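Local coordinates for putative capsular polysaccharide biosynthesis protein (Streptococcus pneumoniae serotype 4, PDB 6EWJ) that probably transfers an amino group to a sugar with the help of pyridoxal phosphate, as an essential aminotransferase of teichoic acid biosynthesis in the pneumococcus, at residues Glu136-Val141 with Leu320-Val325; Val204-Thr209 with Ser283-Arg288; Lys289-Arg294 with Glu392-Ile397; Asn334-Glu339 with Asn379-Pro384; Gln338-Ala343 with Ile398-Thr403. All coordinates share one frame; numbering follows the deposited sequence.

Interaction 1: Glu136-Val141 with Leu320-Val325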
# COMPACT_ATOMS: atom_id res chain seq x y z
N GLU A 136 4.51 4.95 -21.50
CA GLU A 136 5.14 6.14 -22.00
C GLU A 136 6.63 6.00 -21.66
O GLU A 136 7.18 6.66 -20.79
CB GLU A 136 4.51 7.41 -21.44
CG GLU A 136 3.01 7.40 -21.22
CD GLU A 136 2.15 7.22 -22.46
OE1 GLU A 136 2.65 7.12 -23.61
OE2 GLU A 136 0.91 7.15 -22.25
N LEU A 137 7.28 5.10 -22.39
CA LEU A 137 8.63 4.68 -22.03
C LEU A 137 9.61 5.83 -22.06
O LEU A 137 9.69 6.56 -23.07
CB LEU A 137 9.13 3.59 -22.96
CG LEU A 137 10.46 2.97 -22.54
CD1 LEU A 137 10.29 2.03 -21.35
CD2 LEU A 137 11.00 2.16 -23.73
N ALA A 138 10.42 5.93 -20.99
CA ALA A 138 11.43 6.94 -20.81
C ALA A 138 10.91 8.39 -20.76
O ALA A 138 11.70 9.31 -20.65
CB ALA A 138 12.51 6.80 -21.87
N GLY A 139 9.60 8.56 -20.82
CA GLY A 139 8.92 9.88 -20.88
C GLY A 139 8.30 10.19 -22.23
O GLY A 139 7.56 11.16 -22.40
N ILE A 140 8.60 9.35 -23.19
CA ILE A 140 8.11 9.51 -24.54
C ILE A 140 6.66 8.97 -24.62
O ILE A 140 6.43 7.79 -24.41
CB ILE A 140 9.01 8.74 -25.51
CG1 ILE A 140 10.47 9.22 -25.35
CG2 ILE A 140 8.54 8.94 -26.95
CD1 ILE A 140 11.50 8.24 -25.87
N VAL A 141 5.71 9.85 -25.01
CA VAL A 141 4.29 9.55 -24.97
C VAL A 141 3.94 8.85 -26.26
O VAL A 141 4.44 9.25 -27.31
CB VAL A 141 3.42 10.83 -24.82
CG1 VAL A 141 1.94 10.50 -24.93
CG2 VAL A 141 3.69 11.47 -23.46
N LEU A 320 14.43 8.43 -18.78
CA LEU A 320 15.54 7.50 -19.10
C LEU A 320 16.23 7.83 -20.40
O LEU A 320 15.56 8.16 -21.42
CB LEU A 320 14.99 6.09 -19.22
CG LEU A 320 14.34 5.51 -17.94
CD1 LEU A 320 13.67 4.21 -18.32
CD2 LEU A 320 15.34 5.32 -16.81
N TYR A 321 17.55 7.69 -20.41
CA TYR A 321 18.29 7.77 -21.63
C TYR A 321 18.53 6.37 -22.20
O TYR A 321 19.60 5.75 -22.06
CB TYR A 321 19.60 8.54 -21.46
CG TYR A 321 20.12 9.06 -22.77
CD1 TYR A 321 19.51 10.15 -23.38
CD2 TYR A 321 21.18 8.44 -23.43
CE1 TYR A 321 19.97 10.62 -24.60
CE2 TYR A 321 21.68 8.93 -24.65
CZ TYR A 321 21.06 10.00 -25.23
OH TYR A 321 21.53 10.46 -26.40
N ILE A 322 17.50 5.91 -22.88
CA ILE A 322 17.49 4.63 -23.57
C ILE A 322 18.29 4.72 -24.88
O ILE A 322 18.06 5.65 -25.70
CB ILE A 322 16.04 4.15 -23.78
CG1 ILE A 322 15.42 3.90 -22.37
CG2 ILE A 322 16.02 2.95 -24.74
CD1 ILE A 322 14.10 3.15 -22.28
N THR A 323 19.22 3.78 -25.06
CA THR A 323 20.01 3.69 -26.27
C THR A 323 19.97 2.29 -26.78
O THR A 323 19.75 1.34 -26.00
CB THR A 323 21.50 4.13 -26.14
OG1 THR A 323 22.31 3.08 -25.58
CG2 THR A 323 21.65 5.44 -25.32
N ARG A 324 20.14 2.16 -28.08
CA ARG A 324 20.42 0.89 -28.70
C ARG A 324 21.73 0.97 -29.51
O ARG A 324 21.96 1.97 -30.19
CB ARG A 324 19.25 0.45 -29.58
CG ARG A 324 17.96 0.24 -28.81
CD ARG A 324 16.80 -0.07 -29.73
NE ARG A 324 17.01 -1.32 -30.43
CZ ARG A 324 16.27 -1.76 -31.45
NH1 ARG A 324 15.27 -1.01 -31.92
NH2 ARG A 324 16.55 -2.92 -32.02
N VAL A 325 22.60 -0.03 -29.38
CA VAL A 325 23.92 -0.05 -30.01
C VAL A 325 23.82 -0.88 -31.30
O VAL A 325 23.57 -2.09 -31.26
CB VAL A 325 25.03 -0.60 -29.10
CG1 VAL A 325 26.41 -0.32 -29.70
CG2 VAL A 325 24.95 0.03 -27.71
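Ala138 O accepts a weak hydrogen bond from Leu320 N, 3.4 Å long but nearly straight, with an N-H...O angle of 165°; it is the one polar link between the two segments. Ala138 points its methyl at Leu320: CB lies 3.4 Å from Leu320 O and 3.7 Å from Leu320 CB, so the backbone bond and the methyl contact pin the same pair of residues, whose CA atoms are 4.5 Å apart. Residues 136-141 lie in the loop that leads from strand 129-132 of the large mixed sheet of the aminotransferase fold to helix 144-153, whereas residues 321-325 are the middle strand of the small antiparallel sheet, and the contact therefore joins the two sheet systems. Ile322 reaches back with its CD1, which is 4.0 Å from Ala138 CB and 3.6 Å from Leu137 CD2. The Leu137 and Ile322 side chains cross at about a right angle, and the Leu137 branch reaches the strand because its CG stands anti to the backbone N (chi1 -172°). Leu137 also packs on Tyr351, and Ala138 N bonds to His179 ND1, both residues seen to bind pyridoxal phosphate in another structure of this protein; the cofactor is not bound here.

Interaction 2: Val204-Thr209 with Ser283-Arg288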
# COMPACT_ATOMS: atom_id res chain seq x y z
N VAL A 204 13.40 6.56 -7.72
CA VAL A 204 14.24 6.65 -8.89
C VAL A 204 13.59 7.45 -10.05
O VAL A 204 14.20 7.58 -11.11
CB VAL A 204 14.75 5.26 -9.39
CG1 VAL A 204 15.33 4.44 -8.24
CG2 VAL A 204 13.68 4.44 -10.13
N LYS A 205 12.39 8.01 -9.83
CA LYS A 205 11.65 8.70 -10.89
C LYS A 205 11.99 10.21 -10.95
O LYS A 205 12.72 10.72 -10.06
CB LYS A 205 10.15 8.43 -10.76
CG LYS A 205 9.63 7.47 -11.79
CD LYS A 205 10.23 6.10 -11.60
CE LYS A 205 9.76 5.11 -12.59
NZ LYS A 205 10.38 3.80 -12.33
N ASN A 206 11.60 10.91 -12.03
CA ASN A 206 11.95 12.32 -12.18
C ASN A 206 11.45 13.16 -11.01
O ASN A 206 12.11 14.13 -10.61
CB ASN A 206 11.34 12.95 -13.42
CG ASN A 206 12.07 12.61 -14.70
OD1 ASN A 206 12.81 11.61 -14.75
ND2 ASN A 206 11.81 13.39 -15.77
N PHE A 207 10.28 12.82 -10.51
CA PHE A 207 9.57 13.51 -9.41
C PHE A 207 9.38 12.42 -8.39
O PHE A 207 8.82 11.39 -8.70
CB PHE A 207 8.23 14.02 -9.99
CG PHE A 207 7.27 14.64 -8.98
CD1 PHE A 207 6.51 13.84 -8.10
CD2 PHE A 207 7.04 16.01 -8.98
CE1 PHE A 207 5.60 14.42 -7.20
CE2 PHE A 207 6.15 16.57 -8.10
CZ PHE A 207 5.44 15.79 -7.20
N THR A 208 9.86 12.63 -7.15
CA THR A 208 9.87 11.58 -6.18
C THR A 208 9.25 11.95 -4.85
O THR A 208 9.42 13.06 -4.33
CB THR A 208 11.29 10.99 -5.97
OG1 THR A 208 11.16 9.74 -5.29
CG2 THR A 208 12.17 11.89 -5.20
N THR A 209 8.54 10.99 -4.30
CA THR A 209 8.17 11.05 -2.88
C THR A 209 8.72 9.83 -2.16
O THR A 209 8.12 9.40 -1.17
CB THR A 209 6.62 11.18 -2.74
OG1 THR A 209 5.97 10.02 -3.27
CG2 THR A 209 6.12 12.40 -3.43
N SER A 283 12.63 23.43 -13.12
CA SER A 283 14.11 23.44 -13.15
C SER A 283 14.75 22.05 -13.35
O SER A 283 15.78 21.89 -14.04
CB SER A 283 14.71 24.08 -11.89
OG SER A 283 14.52 23.24 -10.78
N LEU A 284 14.15 21.04 -12.73
CA LEU A 284 14.63 19.63 -12.89
C LEU A 284 14.47 19.14 -14.32
O LEU A 284 15.38 18.57 -14.89
CB LEU A 284 13.91 18.71 -11.91
CG LEU A 284 14.22 19.00 -10.45
CD1 LEU A 284 13.37 18.15 -9.51
CD2 LEU A 284 15.69 18.83 -10.07
N LEU A 285 13.32 19.43 -14.89
CA LEU A 285 13.04 19.13 -16.27
C LEU A 285 14.04 19.82 -17.21
O LEU A 285 14.46 19.22 -18.19
CB LEU A 285 11.60 19.50 -16.62
CG LEU A 285 10.48 18.63 -16.04
CD1 LEU A 285 9.14 19.09 -16.63
CD2 LEU A 285 10.69 17.16 -16.36
N GLN A 286 14.39 21.09 -16.91
CA GLN A 286 15.33 21.85 -17.74
C GLN A 286 16.71 21.22 -17.70
O GLN A 286 17.31 20.98 -18.75
CB GLN A 286 15.38 23.33 -17.30
CG GLN A 286 16.31 24.21 -18.15
CD GLN A 286 15.93 24.22 -19.63
OE1 GLN A 286 14.76 24.43 -19.97
NE2 GLN A 286 16.89 23.96 -20.50
N ARG A 287 17.20 20.89 -16.50
CA ARG A 287 18.48 20.19 -16.36
C ARG A 287 18.50 18.87 -17.14
O ARG A 287 19.48 18.59 -17.85
CB ARG A 287 18.83 19.92 -14.90
CG ARG A 287 20.19 19.25 -14.68
CD ARG A 287 21.37 20.02 -15.26
NE ARG A 287 22.60 19.24 -15.15
CZ ARG A 287 23.64 19.28 -15.99
NH1 ARG A 287 23.66 20.11 -17.05
NH2 ARG A 287 24.70 18.51 -15.76
N ARG A 288 17.42 18.10 -17.11
CA ARG A 288 17.36 16.83 -17.86
C ARG A 288 17.45 17.07 -19.39
O ARG A 288 18.09 16.31 -20.14
CB ARG A 288 16.11 16.04 -17.52
CG ARG A 288 16.13 15.55 -16.10
CD ARG A 288 14.86 14.80 -15.70
NE ARG A 288 15.13 14.05 -14.47
CZ ARG A 288 15.53 12.77 -14.39
NH1 ARG A 288 15.71 12.01 -15.48
NH2 ARG A 288 15.73 12.23 -13.21
O HOH W 1 15.84 9.53 -12.16
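Asn206 starts from a CB that lies 4.1 Å from Arg288 NE, and its CG moves in to 3.4 Å from that same NE. Beyond it the amide divides. OD1 sits over the centre of the Arg288 guanidinium, 3.0 Å from Arg288 CZ, while ND2 rests 3.4 Å from Arg288 CD and 4.0 Å from Leu285 CD2. The amide and guanidinium planes are 27° apart, so the two groups are stacked, and OD1 forms no hydrogen bond to the arginine nitrogens below it. Its bond goes instead to His319 ND1, and Arg288 NH1 donates to Arg318 O. A water completes the link: it accepts from Arg288 NH2 at 2.9 Å and donates to Val204 O at 2.8 Å. Helix 268-299 thereby meets the loop that carries Lys205, the predicted attachment point of the cofactor. Stacking places a partly negative oxygen above a cation, which is probably favourable electrostatically, and it keeps the edge N-H groups of the guanidinium available for the carbonyl and the water.

Interaction 3: Lys289-Arg294 with Glu392-Ile397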
# COMPACT_ATOMS: atom_id res chain seq x y z
N LYS A 289 16.78 18.14 -19.84
CA LYS A 289 16.86 18.56 -21.24
C LYS A 289 18.31 18.81 -21.66
O LYS A 289 18.78 18.28 -22.68
CB LYS A 289 15.99 19.80 -21.46
CG LYS A 289 16.01 20.25 -22.91
CD LYS A 289 15.35 21.62 -23.09
CE LYS A 289 14.51 21.63 -24.38
NZ LYS A 289 13.55 22.78 -24.42
N ASP A 290 19.01 19.61 -20.87
CA ASP A 290 20.42 19.95 -21.12
C ASP A 290 21.32 18.71 -21.15
O ASP A 290 22.25 18.67 -21.96
CB ASP A 290 20.94 20.91 -20.07
CG ASP A 290 20.24 22.27 -20.08
OD1 ASP A 290 19.44 22.59 -20.99
OD2 ASP A 290 20.46 23.02 -19.11
N ILE A 291 21.10 17.75 -20.25
CA ILE A 291 21.87 16.50 -20.27
C ILE A 291 21.55 15.72 -21.54
O ILE A 291 22.46 15.20 -22.17
CB ILE A 291 21.62 15.62 -19.02
CG1 ILE A 291 22.18 16.32 -17.78
CG2 ILE A 291 22.26 14.23 -19.17
CD1 ILE A 291 21.58 15.85 -16.50
N VAL A 292 20.27 15.61 -21.89
CA VAL A 292 19.87 14.83 -23.07
C VAL A 292 20.45 15.44 -24.33
O VAL A 292 21.01 14.73 -25.16
CB VAL A 292 18.35 14.62 -23.18
CG1 VAL A 292 17.94 14.12 -24.55
CG2 VAL A 292 17.88 13.60 -22.13
N ASP A 293 20.37 16.76 -24.45
CA ASP A 293 20.96 17.42 -25.61
C ASP A 293 22.47 17.16 -25.70
O ASP A 293 23.00 17.01 -26.80
CB ASP A 293 20.65 18.92 -25.62
CG ASP A 293 19.16 19.21 -25.79
OD1 ASP A 293 18.40 18.34 -26.29
OD2 ASP A 293 18.75 20.32 -25.42
N ARG A 294 23.16 17.15 -24.55
CA ARG A 294 24.62 16.92 -24.53
C ARG A 294 24.93 15.48 -24.96
O ARG A 294 25.79 15.25 -25.83
CB ARG A 294 25.19 17.27 -23.14
CG ARG A 294 26.69 17.08 -23.00
CD ARG A 294 27.17 17.42 -21.61
NE ARG A 294 27.26 18.86 -21.49
CZ ARG A 294 28.33 19.61 -21.79
NH1 ARG A 294 29.49 19.07 -22.19
NH2 ARG A 294 28.24 20.91 -21.66
N GLU A 392 30.78 17.13 -16.69
CA GLU A 392 32.03 16.38 -16.83
C GLU A 392 31.75 14.86 -16.84
O GLU A 392 32.34 14.11 -17.61
CB GLU A 392 33.01 16.72 -15.70
CG GLU A 392 33.59 18.13 -15.74
CD GLU A 392 32.70 19.24 -15.12
OE1 GLU A 392 31.52 19.01 -14.72
OE2 GLU A 392 33.21 20.38 -15.06
N GLU A 393 30.85 14.43 -15.98
CA GLU A 393 30.41 13.02 -15.95
C GLU A 393 29.71 12.60 -17.25
O GLU A 393 30.00 11.54 -17.79
CB GLU A 393 29.51 12.77 -14.75
CG GLU A 393 30.28 12.79 -13.44
CD GLU A 393 29.39 12.76 -12.21
OE1 GLU A 393 28.19 13.10 -12.27
OE2 GLU A 393 29.90 12.35 -11.16
N VAL A 394 28.82 13.45 -17.74
CA VAL A 394 28.12 13.20 -19.00
C VAL A 394 29.16 13.05 -20.15
O VAL A 394 29.10 12.10 -20.93
CB VAL A 394 27.05 14.27 -19.33
CG1 VAL A 394 26.41 13.99 -20.69
CG2 VAL A 394 25.94 14.31 -18.29
N ASP A 395 30.11 13.98 -20.21
CA ASP A 395 31.19 13.94 -21.22
C ASP A 395 31.99 12.66 -21.10
O ASP A 395 32.31 12.02 -22.11
CB ASP A 395 32.10 15.16 -21.09
CG ASP A 395 31.42 16.45 -21.52
OD1 ASP A 395 30.31 16.42 -22.11
OD2 ASP A 395 32.00 17.52 -21.28
N TYR A 396 32.29 12.27 -19.87
CA TYR A 396 32.98 11.01 -19.60
C TYR A 396 32.17 9.79 -20.06
O TYR A 396 32.74 8.89 -20.68
CB TYR A 396 33.33 10.92 -18.11
CG TYR A 396 33.99 9.62 -17.73
CD1 TYR A 396 35.32 9.38 -18.05
CD2 TYR A 396 33.28 8.63 -17.04
CE1 TYR A 396 35.94 8.18 -17.70
CE2 TYR A 396 33.87 7.44 -16.68
CZ TYR A 396 35.20 7.21 -17.01
OH TYR A 396 35.78 6.02 -16.65
N ILE A 397 30.86 9.77 -19.79
CA ILE A 397 29.99 8.66 -20.22
C ILE A 397 29.94 8.58 -21.76
O ILE A 397 30.08 7.51 -22.34
CB ILE A 397 28.56 8.78 -19.62
CG1 ILE A 397 28.60 8.53 -18.10
CG2 ILE A 397 27.60 7.77 -20.24
CD1 ILE A 397 27.39 9.01 -17.34
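Arg294 NH1 and Asp395 OD1 form a salt bridge of 2.8 Å, hydrogen-bonded at an N-H...O angle of 159°. The oxygen lies near the guanidinium plane, at its edge, and receives the proton on its syn lone pair, while the guanidinium and carboxylate planes are turned 46° from each other. Asp395 OD2 is also close to Arg294 NH1, at 3.1 Å, but the pairing is not the two-nitrogen, two-oxygen bidentate kind, since NH1 alone meets the carboxylate. The arginine reaches this position by an extended start and a bend at chi3, which turns the guanidinium toward the acid and carries the methylene chain obliquely across Val394: Arg294 CD lies 3.6 Å from Val394 CG1. Inward from the charged pair the contact becomes purely apolar, with the other methyl of the valine, Val394 CG2, 3.8 Å from Ile291 CG2. The two side chains approach obliquely, and both residues are buried, whereas Arg294 and Asp395 are partly exposed. The segments run in roughly the same direction, their axes 10.5 Å apart at closest approach and inclined at -29°. Helix 268-299 thus lies beside the C-terminal helix 391-409. Tyr295 of the first helix continues the packing against Val394 and Ile397, and Leu385, in the loop after strand 380-383, also packs on Ile291.

Interaction 4: Asn334-Glu339 with Asn379-Pro384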
# COMPACT_ATOMS: atom_id res chain seq x y z
N ASN A 334 25.80 -7.32 -23.17
CA ASN A 334 26.05 -7.61 -21.75
C ASN A 334 27.51 -7.27 -21.42
O ASN A 334 27.75 -6.68 -20.39
CB ASN A 334 25.70 -9.06 -21.39
CG ASN A 334 24.21 -9.38 -21.58
OD1 ASN A 334 23.35 -8.50 -21.68
ND2 ASN A 334 23.91 -10.70 -21.63
N LEU A 335 28.44 -7.61 -22.33
CA LEU A 335 29.87 -7.29 -22.13
C LEU A 335 30.08 -5.78 -22.04
O LEU A 335 30.72 -5.31 -21.09
CB LEU A 335 30.77 -7.90 -23.22
CG LEU A 335 32.30 -7.66 -23.10
CD1 LEU A 335 32.86 -7.96 -21.70
CD2 LEU A 335 33.06 -8.46 -24.13
N ILE A 336 29.44 -5.02 -22.93
CA ILE A 336 29.50 -3.54 -22.88
C ILE A 336 29.03 -2.97 -21.51
O ILE A 336 29.67 -2.09 -20.93
CB ILE A 336 28.73 -2.88 -24.05
CG1 ILE A 336 29.43 -3.16 -25.39
CG2 ILE A 336 28.63 -1.36 -23.86
CD1 ILE A 336 28.61 -2.87 -26.63
N ILE A 337 27.95 -3.51 -20.95
CA ILE A 337 27.50 -3.07 -19.63
C ILE A 337 28.55 -3.33 -18.56
O ILE A 337 28.85 -2.46 -17.75
CB ILE A 337 26.17 -3.71 -19.23
CG1 ILE A 337 25.06 -3.04 -20.03
CG2 ILE A 337 25.91 -3.57 -17.73
CD1 ILE A 337 23.74 -3.75 -19.88
N GLN A 338 29.14 -4.52 -18.57
CA GLN A 338 30.20 -4.83 -17.58
C GLN A 338 31.47 -3.95 -17.78
O GLN A 338 32.12 -3.56 -16.79
CB GLN A 338 30.54 -6.34 -17.58
CG GLN A 338 29.37 -7.26 -17.26
CD GLN A 338 28.73 -7.07 -15.90
OE1 GLN A 338 29.36 -6.58 -14.94
NE2 GLN A 338 27.46 -7.49 -15.79
N GLU A 339 31.80 -3.62 -19.03
CA GLU A 339 32.91 -2.69 -19.31
C GLU A 339 32.59 -1.26 -18.87
O GLU A 339 33.48 -0.55 -18.40
CB GLU A 339 33.25 -2.67 -20.80
CG GLU A 339 34.02 -3.88 -21.28
CD GLU A 339 35.44 -3.92 -20.76
OE1 GLU A 339 36.10 -2.85 -20.70
OE2 GLU A 339 35.90 -5.01 -20.41
N ASN A 379 19.90 -5.14 -27.79
CA ASN A 379 21.02 -4.19 -27.93
C ASN A 379 20.80 -2.88 -27.14
O ASN A 379 21.46 -1.89 -27.38
CB ASN A 379 21.31 -3.90 -29.40
CG ASN A 379 20.15 -3.26 -30.13
OD1 ASN A 379 18.98 -3.42 -29.75
ND2 ASN A 379 20.45 -2.57 -31.20
N GLU A 380 19.89 -2.93 -26.17
CA GLU A 380 19.48 -1.77 -25.44
C GLU A 380 20.36 -1.58 -24.22
O GLU A 380 20.61 -2.55 -23.47
CB GLU A 380 18.01 -1.87 -25.05
CG GLU A 380 17.40 -0.57 -24.54
CD GLU A 380 17.76 -0.21 -23.11
OE1 GLU A 380 17.92 -1.11 -22.25
OE2 GLU A 380 17.86 1.00 -22.78
N ILE A 381 20.83 -0.34 -24.03
CA ILE A 381 21.50 0.08 -22.82
C ILE A 381 20.97 1.43 -22.37
O ILE A 381 20.93 2.41 -23.14
CB ILE A 381 23.03 0.13 -23.01
CG1 ILE A 381 23.58 -1.30 -23.25
CG2 ILE A 381 23.72 0.68 -21.77
CD1 ILE A 381 25.02 -1.34 -23.74
N THR A 382 20.61 1.51 -21.10
CA THR A 382 20.19 2.75 -20.54
C THR A 382 21.34 3.38 -19.78
O THR A 382 21.91 2.77 -18.87
CB THR A 382 18.99 2.57 -19.60
OG1 THR A 382 18.06 1.68 -20.20
CG2 THR A 382 18.29 3.86 -19.33
N LEU A 383 21.68 4.61 -20.17
CA LEU A 383 22.70 5.41 -19.47
C LEU A 383 22.06 6.26 -18.42
O LEU A 383 20.88 6.56 -18.55
CB LEU A 383 23.41 6.34 -20.45
CG LEU A 383 24.04 5.68 -21.69
CD1 LEU A 383 24.70 6.74 -22.55
CD2 LEU A 383 25.03 4.60 -21.30
N PRO A 384 22.84 6.67 -17.39
CA PRO A 384 22.32 7.45 -16.31
C PRO A 384 21.73 8.79 -16.82
O PRO A 384 22.29 9.42 -17.73
CB PRO A 384 23.57 7.73 -15.46
CG PRO A 384 24.40 6.54 -15.66
CD PRO A 384 24.25 6.30 -17.15
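Ile381 places CG1 anti to its carbonyl carbon (chi1 -65°), and with chi2 at 168° its chain stretches from the strand to the helix, where CG1 and CD1 meet two successive residues. Its CD1 meets Ile336 CG2 at 3.6 Å, the two side chains crossing at about a right angle. Its CG1 lies 3.9 Å from Ile337 CG1, and here the chains slide past each other in opposite directions. Ile336 holds CG2 out toward the strand because its CG1 is turned beside the backbone N (chi1 -68°). The CA atoms of Ile337 and Ile381 are 7.5 Å apart, and the segments touch through side chains. Strand 380-383 is an edge strand of the three-stranded antiparallel sheet, and helix 330-342 covers the face on which Ile381 lies; Phe401 of helix 391-409 also packs on Ile336. On the opposite face Thr382 OG1 donates to the syn lone pair of Glu380 OE2 at 2.7 Å, and that same hydroxyl is bonded to His350 ND1. The polar side chains of Glu380 and Thr382 thus pair on the face turned from the helix, while aliphatic carbon meets the helix, consistent with a contact held mainly by hydrophobic burial and van der Waals packing.

Interaction 5: Gln338-Ala343 with Ile398-Thr403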
# COMPACT_ATOMS: atom_id res chain seq x y z
N GLN A 338 29.14 -4.52 -18.57
CA GLN A 338 30.20 -4.83 -17.58
C GLN A 338 31.47 -3.95 -17.78
O GLN A 338 32.12 -3.56 -16.79
CB GLN A 338 30.54 -6.34 -17.58
CG GLN A 338 29.37 -7.26 -17.26
CD GLN A 338 28.73 -7.07 -15.90
OE1 GLN A 338 29.36 -6.58 -14.94
NE2 GLN A 338 27.46 -7.49 -15.79
N GLU A 339 31.80 -3.62 -19.03
CA GLU A 339 32.91 -2.69 -19.31
C GLU A 339 32.59 -1.26 -18.87
O GLU A 339 33.48 -0.55 -18.40
CB GLU A 339 33.25 -2.67 -20.80
CG GLU A 339 34.02 -3.88 -21.28
CD GLU A 339 35.44 -3.92 -20.76
OE1 GLU A 339 36.10 -2.85 -20.70
OE2 GLU A 339 35.90 -5.01 -20.41
N LEU A 340 31.35 -0.83 -19.03
CA LEU A 340 30.92 0.48 -18.47
C LEU A 340 31.08 0.51 -16.95
O LEU A 340 31.58 1.48 -16.38
CB LEU A 340 29.47 0.80 -18.84
CG LEU A 340 29.25 1.22 -20.31
CD1 LEU A 340 27.77 1.34 -20.63
CD2 LEU A 340 29.94 2.55 -20.57
N ALA A 341 30.70 -0.60 -16.33
CA ALA A 341 30.78 -0.74 -14.88
C ALA A 341 32.24 -0.69 -14.37
O ALA A 341 32.52 -0.01 -13.38
CB ALA A 341 30.10 -2.02 -14.44
N LYS A 342 33.17 -1.33 -15.08
CA LYS A 342 34.60 -1.22 -14.75
C LYS A 342 35.15 0.18 -14.88
O LYS A 342 36.14 0.53 -14.23
CB LYS A 342 35.45 -2.17 -15.60
CG LYS A 342 35.25 -3.63 -15.26
CD LYS A 342 36.13 -4.50 -16.15
CE LYS A 342 35.64 -5.94 -16.13
NZ LYS A 342 36.20 -6.68 -17.29
N ALA A 343 34.52 0.98 -15.75
CA ALA A 343 34.91 2.37 -15.98
C ALA A 343 34.15 3.35 -15.03
O ALA A 343 34.24 4.55 -15.21
CB ALA A 343 34.67 2.72 -17.44
N ILE A 398 29.77 9.73 -22.42
CA ILE A 398 29.78 9.78 -23.89
C ILE A 398 31.05 9.12 -24.47
O ILE A 398 30.99 8.18 -25.25
CB ILE A 398 29.65 11.25 -24.39
CG1 ILE A 398 28.25 11.77 -24.11
CG2 ILE A 398 29.93 11.37 -25.91
CD1 ILE A 398 28.16 13.28 -24.19
N GLU A 399 32.20 9.64 -24.06
CA GLU A 399 33.43 9.22 -24.66
C GLU A 399 33.76 7.73 -24.26
O GLU A 399 34.16 6.95 -25.13
CB GLU A 399 34.51 10.32 -24.61
CG GLU A 399 35.23 10.32 -23.33
CD GLU A 399 36.39 9.34 -23.34
OE1 GLU A 399 36.15 8.12 -23.53
OE2 GLU A 399 37.56 9.78 -23.21
N THR A 400 33.48 7.33 -23.01
CA THR A 400 33.69 5.93 -22.54
C THR A 400 32.78 4.91 -23.24
O THR A 400 33.23 3.86 -23.67
CB THR A 400 33.53 5.79 -21.01
OG1 THR A 400 34.40 6.70 -20.33
CG2 THR A 400 33.86 4.37 -20.56
N PHE A 401 31.50 5.26 -23.40
CA PHE A 401 30.55 4.36 -24.05
C PHE A 401 30.95 4.12 -25.53
O PHE A 401 30.91 2.98 -26.01
CB PHE A 401 29.14 4.96 -23.91
CG PHE A 401 28.01 4.06 -24.31
CD1 PHE A 401 28.12 2.66 -24.35
CD2 PHE A 401 26.78 4.62 -24.60
CE1 PHE A 401 27.03 1.87 -24.70
CE2 PHE A 401 25.70 3.85 -24.95
CZ PHE A 401 25.82 2.47 -25.01
N LYS A 402 31.38 5.18 -26.22
CA LYS A 402 31.90 5.01 -27.59
C LYS A 402 33.12 4.10 -27.65
O LYS A 402 33.11 3.12 -28.38
CB LYS A 402 32.28 6.34 -28.22
CG LYS A 402 31.10 7.23 -28.57
CD LYS A 402 31.65 8.50 -29.19
CE LYS A 402 30.96 9.73 -28.70
NZ LYS A 402 31.45 10.94 -29.42
N THR A 403 34.13 4.40 -26.83
CA THR A 403 35.37 3.61 -26.77
C THR A 403 35.11 2.15 -26.42
O THR A 403 35.67 1.23 -27.03
CB THR A 403 36.38 4.21 -25.76
OG1 THR A 403 36.70 5.54 -26.16
CG2 THR A 403 37.69 3.39 -25.68
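Residues 338-342 end helix 330-342, and Ala343 leaves helical geometry just after them (phi/psi -90°/10°), while 398-403 stays helical throughout; the nearest CA atoms, those of Leu340 and Phe401, are 6.8 Å apart. This is packing of two helices of the small C-terminal part of the aminotransferase fold, where both lie over the three-stranded antiparallel sheet. Leu340 makes the contact to Phe401. Its CD1 approaches Phe401 CD1 at 4.0 Å, obliquely to the ring, and its CD2 is 4.0 Å from Phe401 CA, so the two methyls lie along the side chain, CD1 by the ring and CD2 by its base. Phe401 CG stands anti to the backbone N (chi1 -170°), which sends the ring down toward the sheet, where it also meets Ile381 and Leu383. Just past the end of the first helix, Tyr396 OH bonds to Ala343 O, a polar tie from helix 391-409 to the residue that follows helix 330-342. Thr400 sends its OG1 back to Tyr396 O within its own helix, so the hydroxyl is satisfied without facing the alanine. Its methyl is turned to the contact instead, and Thr400 CG2 touches Ala343 CB at 3.6 Å.

How the interactions relate
Interactions 3, 4 and 5 gather around the small antiparallel sheet and its helices, with interactions 4 and 5 closest, their centres 8 Å apart and Gln338 and Glu339 in common. Helix 268-299 serves interactions 2 and 3 in succession, and helix 391-409 serves 3 and 5. Interaction 1 lies 14 Å from interaction 4; they meet through neighbouring strands 321-325 and 380-383, where Thr323 O lies 2.8 Å from Ile381 N. Interactions 1 and 2 sit nearer the cofactor site, 15 Å apart without touching. Along the chain, interaction 2 falls within the span of interaction 1, whereas 1 and 3 alternate. The long helix thus runs from the loop that holds Lys205 to helix 391-409.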